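Local coordinates for protein chloride intracellular channel exc-4 (Caenorhabditis elegans, PDB 2YV9) that may insert into membranes to form chloride ion channels and is required to regulate lumen size as the excretory canal grows, at residues 114-119 / 178-184; 168-172 / 215-221; 195-200 / 224-229. The contacts are given in a common frame with arbitrary orientation. Residues are numbered along the deposited sequence.

Contact 1: residues 114-119 / 178-184; sequences EKDPSA and RKSRYLL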
loop_
_atom_site.group_PDB
_atom_site.type_symbol
_atom_site.label_atom_id
_atom_site.label_comp_id
_atom_site.label_asym_id
_atom_site.label_seq_id
_atom_site.Cartn_x
_atom_site.Cartn_y
_atom_site.Cartn_z
ATOM N N GLU A 114 13.583 -3.602 12.560
ATOM C CA GLU A 114 14.393 -4.822 12.609
ATOM C C GLU A 114 13.809 -5.851 11.655
ATOM O O GLU A 114 12.706 -5.666 11.142
ATOM C CB GLU A 114 14.393 -5.394 14.014
ATOM C CG GLU A 114 14.986 -4.537 15.061
ATOM C CD GLU A 114 16.452 -4.292 14.883
ATOM O OE1 GLU A 114 17.111 -5.028 14.103
ATOM O OE2 GLU A 114 16.931 -3.345 15.525
ATOM N N LYS A 115 14.578 -6.886 11.340
ATOM C CA LYS A 115 14.090 -8.011 10.541
ATOM C C LYS A 115 14.045 -9.276 11.386
ATOM O O LYS A 115 15.000 -9.632 12.073
ATOM C CB LYS A 115 14.928 -8.226 9.285
ATOM C CG LYS A 115 14.545 -7.327 8.128
ATOM C CD LYS A 115 13.200 -7.737 7.509
ATOM C CE LYS A 115 12.765 -6.768 6.411
ATOM N NZ LYS A 115 11.286 -6.555 6.389
ATOM N N ASP A 116 12.888 -9.928 11.397
ATOM C CA ASP A 116 12.714 -11.099 12.231
ATOM C C ASP A 116 11.676 -11.964 11.549
ATOM O O ASP A 116 10.479 -11.611 11.537
ATOM C CB ASP A 116 12.266 -10.719 13.606
ATOM C CG ASP A 116 12.121 -11.916 14.519
ATOM O OD1 ASP A 116 12.137 -13.063 14.017
ATOM O OD2 ASP A 116 11.958 -11.701 15.724
ATOM N N PRO A 117 12.111 -13.070 10.944
ATOM C CA PRO A 117 11.160 -13.903 10.202
ATOM C C PRO A 117 10.265 -14.744 11.141
ATOM O O PRO A 117 9.156 -15.097 10.756
ATOM C CB PRO A 117 12.067 -14.777 9.335
ATOM C CG PRO A 117 13.310 -14.927 10.163
ATOM C CD PRO A 117 13.484 -13.608 10.885
ATOM N N SER A 118 10.705 -14.969 12.370
ATOM C CA SER A 118 9.851 -15.581 13.387
ATOM C C SER A 118 8.617 -14.702 13.589
ATOM O O SER A 118 7.489 -15.171 13.525
ATOM C CB SER A 118 10.595 -15.754 14.713
ATOM O OG SER A 118 9.681 -15.946 15.791
ATOM N N ALA A 119 8.859 -13.422 13.815
ATOM C CA ALA A 119 7.782 -12.467 14.121
ATOM C C ALA A 119 6.837 -12.300 12.937
ATOM O O ALA A 119 5.597 -12.270 13.091
ATOM C CB ALA A 119 8.377 -11.139 14.495
ATOM N N ARG A 178 11.291 -14.980 25.367
ATOM C CA ARG A 178 12.038 -13.729 25.149
ATOM C C ARG A 178 12.149 -12.868 26.406
ATOM O O ARG A 178 13.148 -12.178 26.609
ATOM C CB ARG A 178 11.425 -12.918 24.002
ATOM C CG ARG A 178 11.774 -13.473 22.666
ATOM C CD ARG A 178 11.436 -12.575 21.468
ATOM N NE ARG A 178 11.865 -13.263 20.245
ATOM C CZ ARG A 178 11.579 -12.909 19.001
ATOM N NH1 ARG A 178 10.836 -11.844 18.744
ATOM N NH2 ARG A 178 12.044 -13.655 17.988
ATOM N N LYS A 179 11.124 -12.915 27.246
ATOM C CA LYS A 179 11.013 -12.076 28.440
ATOM C C LYS A 179 11.120 -10.564 28.198
ATOM O O LYS A 179 11.424 -9.793 29.105
ATOM C CB LYS A 179 12.035 -12.553 29.495
ATOM C CG LYS A 179 11.904 -14.040 29.733
ATOM C CD LYS A 179 12.800 -14.561 30.835
ATOM C CE LYS A 179 12.352 -15.947 31.280
ATOM N NZ LYS A 179 12.287 -16.940 30.158
ATOM N N SER A 180 10.765 -10.149 26.982
ATOM C CA SER A 180 10.835 -8.767 26.520
ATOM C C SER A 180 9.528 -7.995 26.666
ATOM O O SER A 180 8.464 -8.591 26.683
ATOM C CB SER A 180 11.233 -8.753 25.033
ATOM O OG SER A 180 10.446 -9.608 24.284
ATOM N N ARG A 181 9.651 -6.678 26.834
ATOM C CA ARG A 181 8.513 -5.769 26.975
ATOM C C ARG A 181 7.736 -5.702 25.671
ATOM O O ARG A 181 6.462 -5.749 25.661
ATOM C CB ARG A 181 9.031 -4.364 27.257
ATOM C CG ARG A 181 7.962 -3.319 27.438
ATOM C CD ARG A 181 7.534 -3.261 28.879
ATOM N NE ARG A 181 8.558 -2.586 29.686
ATOM C CZ ARG A 181 8.709 -2.710 31.007
ATOM N NH1 ARG A 181 7.902 -3.490 31.731
ATOM N NH2 ARG A 181 9.686 -2.045 31.610
ATOM N N TYR A 182 8.502 -5.485 24.604
ATOM C CA TYR A 182 7.970 -5.515 23.235
ATOM C C TYR A 182 8.313 -6.867 22.600
ATOM O O TYR A 182 8.921 -7.713 23.256
ATOM C CB TYR A 182 8.434 -4.257 22.436
ATOM C CG TYR A 182 7.840 -2.958 23.023
ATOM C CD1 TYR A 182 6.548 -2.532 22.654
ATOM C CD2 TYR A 182 8.531 -2.196 23.943
ATOM C CE1 TYR A 182 5.976 -1.392 23.197
ATOM C CE2 TYR A 182 7.967 -1.042 24.499
ATOM C CZ TYR A 182 6.671 -0.644 24.117
ATOM O OH TYR A 182 6.093 0.492 24.635
ATOM N N LEU A 183 7.902 -7.117 21.354
ATOM C CA LEU A 183 7.993 -8.421 20.766
ATOM C C LEU A 183 9.437 -8.845 20.582
ATOM O O LEU A 183 9.749 -10.021 20.753
ATOM C CB LEU A 183 7.241 -8.470 19.419
ATOM C CG LEU A 183 6.975 -9.818 18.776
ATOM C CD1 LEU A 183 6.123 -10.713 19.648
ATOM C CD2 LEU A 183 6.298 -9.620 17.423
ATOM N N LEU A 184 10.300 -7.900 20.239
ATOM C CA LEU A 184 11.727 -8.218 19.963
ATOM C C LEU A 184 12.730 -7.780 21.001
ATOM O O LEU A 184 13.919 -8.141 20.910
ATOM C CB LEU A 184 12.127 -7.566 18.660
ATOM C CG LEU A 184 11.833 -8.341 17.387
ATOM C CD1 LEU A 184 10.360 -8.739 17.243
ATOM C CD2 LEU A 184 12.376 -7.508 16.201
#

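Contact 2: residues 168-172 / 215-221; sequences LSNID and PHNFTHL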
loop_
_atom_site.group_PDB
_atom_site.type_symbol
_atom_site.label_atom_id
_atom_site.label_comp_id
_atom_site.label_asym_id
_atom_site.label_seq_id
_atom_site.Cartn_x
_atom_site.Cartn_y
_atom_site.Cartn_z
ATOM N N LEU A 168 -2.141 -17.525 19.025
ATOM C CA LEU A 168 -2.080 -16.712 20.246
ATOM C C LEU A 168 -1.199 -17.405 21.287
ATOM O O LEU A 168 -0.392 -16.758 21.980
ATOM C CB LEU A 168 -3.491 -16.490 20.817
ATOM C CG LEU A 168 -4.332 -15.513 20.016
ATOM C CD1 LEU A 168 -5.829 -15.589 20.490
ATOM C CD2 LEU A 168 -3.819 -14.079 20.071
ATOM N N SER A 169 -1.358 -18.723 21.380
ATOM C CA SER A 169 -0.540 -19.533 22.285
ATOM C C SER A 169 0.930 -19.484 21.869
ATOM O O SER A 169 1.792 -19.323 22.721
ATOM C CB SER A 169 -0.988 -20.973 22.352
ATOM O OG SER A 169 -0.231 -21.614 23.377
ATOM N N ASN A 170 1.190 -19.574 20.565
ATOM C CA ASN A 170 2.572 -19.501 20.028
ATOM C C ASN A 170 3.256 -18.165 20.363
ATOM O O ASN A 170 4.399 -18.112 20.822
ATOM C CB ASN A 170 2.581 -19.759 18.533
ATOM C CG ASN A 170 2.217 -21.209 18.166
ATOM O OD1 ASN A 170 2.250 -22.106 18.998
ATOM N ND2 ASN A 170 1.864 -21.418 16.893
ATOM N N ILE A 171 2.522 -17.084 20.189
ATOM C CA ILE A 171 2.992 -15.767 20.603
ATOM C C ILE A 171 3.207 -15.616 22.127
ATOM O O ILE A 171 4.248 -15.070 22.573
ATOM C CB ILE A 171 2.064 -14.675 20.016
ATOM C CG1 ILE A 171 1.987 -14.794 18.470
ATOM C CG2 ILE A 171 2.562 -13.290 20.447
ATOM C CD1 ILE A 171 1.007 -13.788 17.801
ATOM N N ASP A 172 2.264 -16.109 22.928
ATOM C CA ASP A 172 2.483 -16.189 24.359
ATOM C C ASP A 172 3.804 -16.886 24.670
ATOM O O ASP A 172 4.547 -16.386 25.475
ATOM C CB ASP A 172 1.362 -16.953 25.034
ATOM C CG ASP A 172 1.414 -16.862 26.550
ATOM O OD1 ASP A 172 1.260 -15.776 27.137
ATOM O OD2 ASP A 172 1.549 -17.944 27.181
ATOM N N PRO A 215 -7.520 -16.035 25.127
ATOM C CA PRO A 215 -7.540 -16.857 26.339
ATOM C C PRO A 215 -6.797 -16.273 27.530
ATOM O O PRO A 215 -5.663 -15.789 27.386
ATOM C CB PRO A 215 -6.939 -18.170 25.875
ATOM C CG PRO A 215 -7.327 -18.262 24.397
ATOM C CD PRO A 215 -7.253 -16.835 23.920
ATOM N N HIS A 216 -7.415 -16.326 28.704
ATOM C CA HIS A 216 -6.905 -15.651 29.910
ATOM C C HIS A 216 -5.649 -16.303 30.521
ATOM O O HIS A 216 -4.950 -15.708 31.343
ATOM C CB HIS A 216 -8.060 -15.588 30.929
ATOM C CG HIS A 216 -9.148 -14.661 30.511
ATOM N ND1 HIS A 216 -10.219 -14.343 31.323
ATOM C CD2 HIS A 216 -9.340 -13.980 29.349
ATOM C CE1 HIS A 216 -11.002 -13.489 30.694
ATOM N NE2 HIS A 216 -10.497 -13.246 29.500
ATOM N N ASN A 217 -5.355 -17.520 30.109
ATOM C CA ASN A 217 -4.173 -18.231 30.618
ATOM C C ASN A 217 -2.881 -17.818 29.905
ATOM O O ASN A 217 -1.789 -18.195 30.328
ATOM C CB ASN A 217 -4.389 -19.741 30.552
ATOM C CG ASN A 217 -4.436 -20.274 29.140
ATOM O OD1 ASN A 217 -5.229 -19.833 28.335
ATOM N ND2 ASN A 217 -3.592 -21.252 28.844
ATOM N N PHE A 218 -2.989 -17.049 28.815
ATOM C CA PHE A 218 -1.828 -16.579 28.070
ATOM C C PHE A 218 -1.276 -15.294 28.719
ATOM O O PHE A 218 -1.422 -14.161 28.216
ATOM C CB PHE A 218 -2.201 -16.311 26.619
ATOM C CG PHE A 218 -2.682 -17.519 25.869
ATOM C CD1 PHE A 218 -2.420 -18.825 26.302
ATOM C CD2 PHE A 218 -3.404 -17.345 24.696
ATOM C CE1 PHE A 218 -2.897 -19.910 25.585
ATOM C CE2 PHE A 218 -3.835 -18.408 23.953
ATOM C CZ PHE A 218 -3.608 -19.696 24.385
ATOM N N THR A 219 -0.615 -15.449 29.867
ATOM C CA THR A 219 -0.243 -14.304 30.687
ATOM C C THR A 219 0.770 -13.349 30.054
ATOM O O THR A 219 0.695 -12.126 30.245
ATOM C CB THR A 219 0.380 -14.789 32.010
ATOM O OG1 THR A 219 -0.377 -15.897 32.491
ATOM C CG2 THR A 219 0.431 -13.687 33.037
ATOM N N HIS A 220 1.762 -13.910 29.347
ATOM C CA HIS A 220 2.794 -13.098 28.688
ATOM C C HIS A 220 2.180 -12.285 27.551
ATOM O O HIS A 220 2.515 -11.128 27.358
ATOM C CB HIS A 220 3.941 -13.946 28.178
ATOM C CG HIS A 220 4.864 -14.384 29.279
ATOM N ND1 HIS A 220 4.549 -15.431 30.113
ATOM C CD2 HIS A 220 5.981 -13.814 29.782
ATOM C CE1 HIS A 220 5.494 -15.542 31.036
ATOM N NE2 HIS A 220 6.359 -14.556 30.871
ATOM N N LEU A 221 1.264 -12.930 26.817
ATOM C CA LEU A 221 0.561 -12.234 25.726
ATOM C C LEU A 221 -0.260 -11.109 26.313
ATOM O O LEU A 221 -0.309 -10.014 25.737
ATOM C CB LEU A 221 -0.323 -13.196 24.986
ATOM C CG LEU A 221 -1.170 -12.643 23.836
ATOM C CD1 LEU A 221 -0.277 -12.141 22.788
ATOM C CD2 LEU A 221 -2.108 -13.717 23.318
HETATM O O HOH W 1 2.318 -17.129 29.555
#

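Contact 3: residues 195-200 / 224-229; sequences LMPRLH and YILTAY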
loop_
_atom_site.group_PDB
_atom_site.type_symbol
_atom_site.label_atom_id
_atom_site.label_comp_id
_atom_site.label_asym_id
_atom_site.label_seq_id
_atom_site.Cartn_x
_atom_site.Cartn_y
_atom_site.Cartn_z
ATOM N N LEU A 195 1.465 -6.087 15.153
ATOM C CA LEU A 195 0.791 -7.052 16.070
ATOM C C LEU A 195 -0.127 -6.387 17.075
ATOM O O LEU A 195 -1.163 -6.928 17.386
ATOM C CB LEU A 195 1.873 -7.833 16.857
ATOM C CG LEU A 195 1.353 -8.970 17.720
ATOM C CD1 LEU A 195 0.501 -9.949 16.872
ATOM C CD2 LEU A 195 2.554 -9.689 18.419
ATOM N N MET A 196 0.258 -5.252 17.676
ATOM C CA MET A 196 -0.570 -4.747 18.761
ATOM C C MET A 196 -1.956 -4.322 18.189
ATOM O O MET A 196 -2.988 -4.719 18.724
ATOM C CB MET A 196 0.119 -3.619 19.530
ATOM C CG MET A 196 1.295 -4.115 20.352
ATOM S SD MET A 196 2.162 -2.673 21.102
ATOM C CE MET A 196 2.971 -3.536 22.496
ATOM N N PRO A 197 -1.954 -3.583 17.069
ATOM C CA PRO A 197 -3.341 -3.329 16.494
ATOM C C PRO A 197 -4.114 -4.607 16.134
ATOM O O PRO A 197 -5.279 -4.708 16.450
ATOM C CB PRO A 197 -3.026 -2.474 15.260
ATOM C CG PRO A 197 -1.696 -1.763 15.625
ATOM C CD PRO A 197 -0.906 -2.848 16.349
ATOM N N ARG A 198 -3.440 -5.618 15.582
ATOM C CA ARG A 198 -4.112 -6.882 15.249
ATOM C C ARG A 198 -4.691 -7.558 16.513
ATOM O O ARG A 198 -5.834 -8.048 16.543
ATOM C CB ARG A 198 -3.236 -7.762 14.395
ATOM C CG ARG A 198 -3.024 -7.180 12.987
ATOM C CD ARG A 198 -1.963 -7.938 12.147
ATOM N NE ARG A 198 -1.933 -7.496 10.749
ATOM C CZ ARG A 198 -1.587 -6.274 10.360
ATOM N NH1 ARG A 198 -1.157 -5.388 11.256
ATOM N NH2 ARG A 198 -1.656 -5.931 9.084
ATOM N N LEU A 199 -3.895 -7.603 17.573
ATOM C CA LEU A 199 -4.372 -8.168 18.810
ATOM C C LEU A 199 -5.587 -7.433 19.341
ATOM O O LEU A 199 -6.535 -8.063 19.778
ATOM C CB LEU A 199 -3.257 -8.227 19.839
ATOM C CG LEU A 199 -2.174 -9.258 19.646
ATOM C CD1 LEU A 199 -0.988 -9.045 20.661
ATOM C CD2 LEU A 199 -2.701 -10.737 19.835
ATOM N N HIS A 200 -5.536 -6.109 19.324
ATOM C CA HIS A 200 -6.644 -5.311 19.856
ATOM C C HIS A 200 -7.885 -5.512 18.998
ATOM O O HIS A 200 -8.989 -5.697 19.540
ATOM C CB HIS A 200 -6.293 -3.847 19.830
ATOM C CG HIS A 200 -7.308 -2.998 20.512
ATOM N ND1 HIS A 200 -7.668 -3.153 21.840
ATOM C CD2 HIS A 200 -8.096 -2.011 20.023
ATOM C CE1 HIS A 200 -8.621 -2.279 22.129
ATOM N NE2 HIS A 200 -8.898 -1.581 21.048
ATOM N N TYR A 224 1.766 -8.211 27.154
ATOM C CA TYR A 224 2.129 -7.476 25.957
ATOM C C TYR A 224 0.935 -6.592 25.510
ATOM O O TYR A 224 1.109 -5.431 25.110
ATOM C CB TYR A 224 2.533 -8.480 24.882
ATOM C CG TYR A 224 2.863 -7.925 23.535
ATOM C CD1 TYR A 224 4.137 -7.423 23.237
ATOM C CD2 TYR A 224 1.907 -7.926 22.499
ATOM C CE1 TYR A 224 4.413 -6.901 22.043
ATOM C CE2 TYR A 224 2.221 -7.393 21.253
ATOM C CZ TYR A 224 3.472 -6.947 21.013
ATOM O OH TYR A 224 3.805 -6.430 19.804
ATOM N N ILE A 225 -0.283 -7.106 25.643
ATOM C CA ILE A 225 -1.460 -6.260 25.339
ATOM C C ILE A 225 -1.508 -5.088 26.350
ATOM O O ILE A 225 -1.744 -3.918 26.008
ATOM C CB ILE A 225 -2.736 -7.104 25.359
ATOM C CG1 ILE A 225 -2.707 -8.095 24.171
ATOM C CG2 ILE A 225 -4.000 -6.186 25.315
ATOM C CD1 ILE A 225 -3.682 -9.246 24.271
ATOM N N LEU A 226 -1.279 -5.385 27.618
ATOM C CA LEU A 226 -1.149 -4.314 28.616
ATOM C C LEU A 226 -0.074 -3.298 28.240
ATOM O O LEU A 226 -0.311 -2.111 28.323
ATOM C CB LEU A 226 -0.878 -4.908 29.987
ATOM C CG LEU A 226 -0.760 -3.915 31.151
ATOM C CD1 LEU A 226 -1.878 -2.858 31.249
ATOM C CD2 LEU A 226 -0.617 -4.728 32.498
ATOM N N THR A 227 1.081 -3.780 27.795
ATOM C CA THR A 227 2.112 -2.904 27.278
ATOM C C THR A 227 1.531 -2.013 26.179
ATOM O O THR A 227 1.746 -0.829 26.183
ATOM C CB THR A 227 3.329 -3.702 26.845
ATOM O OG1 THR A 227 3.847 -4.347 28.026
ATOM C CG2 THR A 227 4.363 -2.808 26.240
ATOM N N ALA A 228 0.747 -2.584 25.273
ATOM C CA ALA A 228 0.118 -1.775 24.218
ATOM C C ALA A 228 -0.700 -0.602 24.788
ATOM O O ALA A 228 -0.618 0.534 24.349
ATOM C CB ALA A 228 -0.826 -2.669 23.385
ATOM N N TYR A 229 -1.529 -0.956 25.732
ATOM C CA TYR A 229 -2.488 -0.044 26.370
ATOM C C TYR A 229 -1.772 0.959 27.273
ATOM O O TYR A 229 -2.450 1.823 27.824
ATOM C CB TYR A 229 -3.491 -0.869 27.175
ATOM C CG TYR A 229 -4.346 -1.821 26.376
ATOM C CD1 TYR A 229 -4.511 -1.670 24.978
ATOM C CD2 TYR A 229 -5.138 -2.783 27.006
ATOM C CE1 TYR A 229 -5.367 -2.543 24.259
ATOM C CE2 TYR A 229 -5.988 -3.609 26.285
ATOM C CZ TYR A 229 -6.078 -3.478 24.908
ATOM O OH TYR A 229 -6.932 -4.303 24.202
#

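Contact 1: residues 114-119 / 178-184
A single carboxylate can serve two structural tasks when its side-chain torsions aim one oxygen at backbone amides and the other at a guanidinium, and Asp116 is a worked example. With chi1 in t and a small chi2 of -13°, Asp116 OD1 faces the start of helix 117-140, where as N-cap acceptor Asp116 OD1 takes weak hydrogen bonds from Ser118 N (2.9 Å) and Ala119 N (3.3 Å). Asp116 OD2 then faces Arg178, forming a salt bridge with Arg178 NH2 at 3.0 Å and accepting a weak hydrogen bond from Arg178 NH1 at 3.2 Å. Arg178 reaches this far because its side chain, after an m chi1, runs extended through chi2 and chi3. Arg178 NH1 also donates to Leu183 O at 2.9 Å, nearly straight, so the guanidinium ties the carboxylate to the loop that follows its own helix. Beside the salt bridge, Leu184 CD2 packs on Glu114 CB at 3.6 Å, while the double m bend of Glu114 carries its carboxylate away. Leu183, in the tp conformation, brings Leu183 CD2 to 3.9 Å from Ala119 CB, and Leu184 CD1 lies 4.2 Å from Ala119 CB. The contact thus joins the start of helix 117-140 to the connection between helices 155-178 and 190-210. Tyr191 of helix 190-210 hydrogen-bonds Asp116 N, and Leu183 also rests on Leu175 of helix 155-178 and Tyr224 of helix 219-228.

Contact 2: residues 168-172 / 215-221
Within the all-helical part of this glutathione-transferase-like fold, a type I beta turn from Pro215 to Phe218, overlapping an inverse gamma turn centred on Phe218, leads the chain into helix 219-228 against the flank of helix 155-178. Apolar packing supplies much of the contact. Leu168 meets three partners, with its CD1 3.9 Å from Pro215 CD, its CB 3.7 Å from Phe218 CE2 and its CD2 3.7 Å from Leu221 CD2; Ile171 CG2 adds Leu221 CD1 at 3.9 Å. A CH-pi interaction sets Ser169 CA over the Phe218 ring face, 4.0 Å from the centroid. The polar part falls to Asp172, whose carboxylate faces the first turn of helix 219-228. An aromatic residue at the N-cap position offers no side-chain acceptor, and here an acceptor comes from a different helix: Leu221 N donates to Asp172 OD1 at 2.9 Å. The other oxygen, Asp172 OD2, accepts from a water at 2.6 Å that is also hydrogen-bonded, at 2.9 Å, to His220 ND1.

Contact 3: residues 195-200 / 224-229
Met196 lays its terminal methyl over the face of the Tyr224 ring, Met196 CE sitting 3.9 Å from the ring centroid in a CH-pi contact. Completing the Met-aromatic arrangement, Met196 SD lies obliquely, 5.0 Å from the centroid of the Tyr224 ring, and 3.8 Å from Ala228 CB. Helices 195-200 and 224-228 cross at 103° with axes 10.1 Å apart at closest approach, and the Met196 side chain bridges the gap. Met196 CA and Ala228 CA, 6.3 Å apart, are the nearest CA pair across the two segments. One turn along, Leu199 CD1 reaches the edge of the tyrosine, 3.6 Å from Tyr224 CD2, and lies 4.0 Å from Ile225 CG1; Leu195 CD2 adds a contact of 3.7 Å with Tyr224 CE2. Elsewhere, Pro197 packs on helix 38-52, part of the predicted membrane-inserting segment, so helix 190-210, which lies in the helical domain, also meets the N-terminal domain. Polar groups in so buried a place need partners: the Tyr224 hydroxyl has Asp192, while His200 ND1 and Tyr229 OH share a 2.7 Å hydrogen bond. Either could be the donor; the bond gives both buried polar atoms a partner.

How the contacts relate
The three contacts show how a helical bundle is assembled from overlapping local interfaces. Contact 2 and contact 3 both use helix 219-228, pairing its start with helix 155-178 and its later part with helix 190-210; their centres are about 12 Å apart, and they merge where Leu168 and Leu221 pack on Leu199. Contact 1, centred about 14 Å from contact 3 and 15 Å from contact 2, adds the start of helix 117-140, and touches contact 3 through Tyr182 on Met196. Along the chain, contact 1 closes before contact 3 opens, whereas contact 2 alternates with both. The helical domain is thereby tied together by noncovalent packing between segments distant in sequence, in a fold whose N-terminal domain is thought to rearrange for membrane insertion.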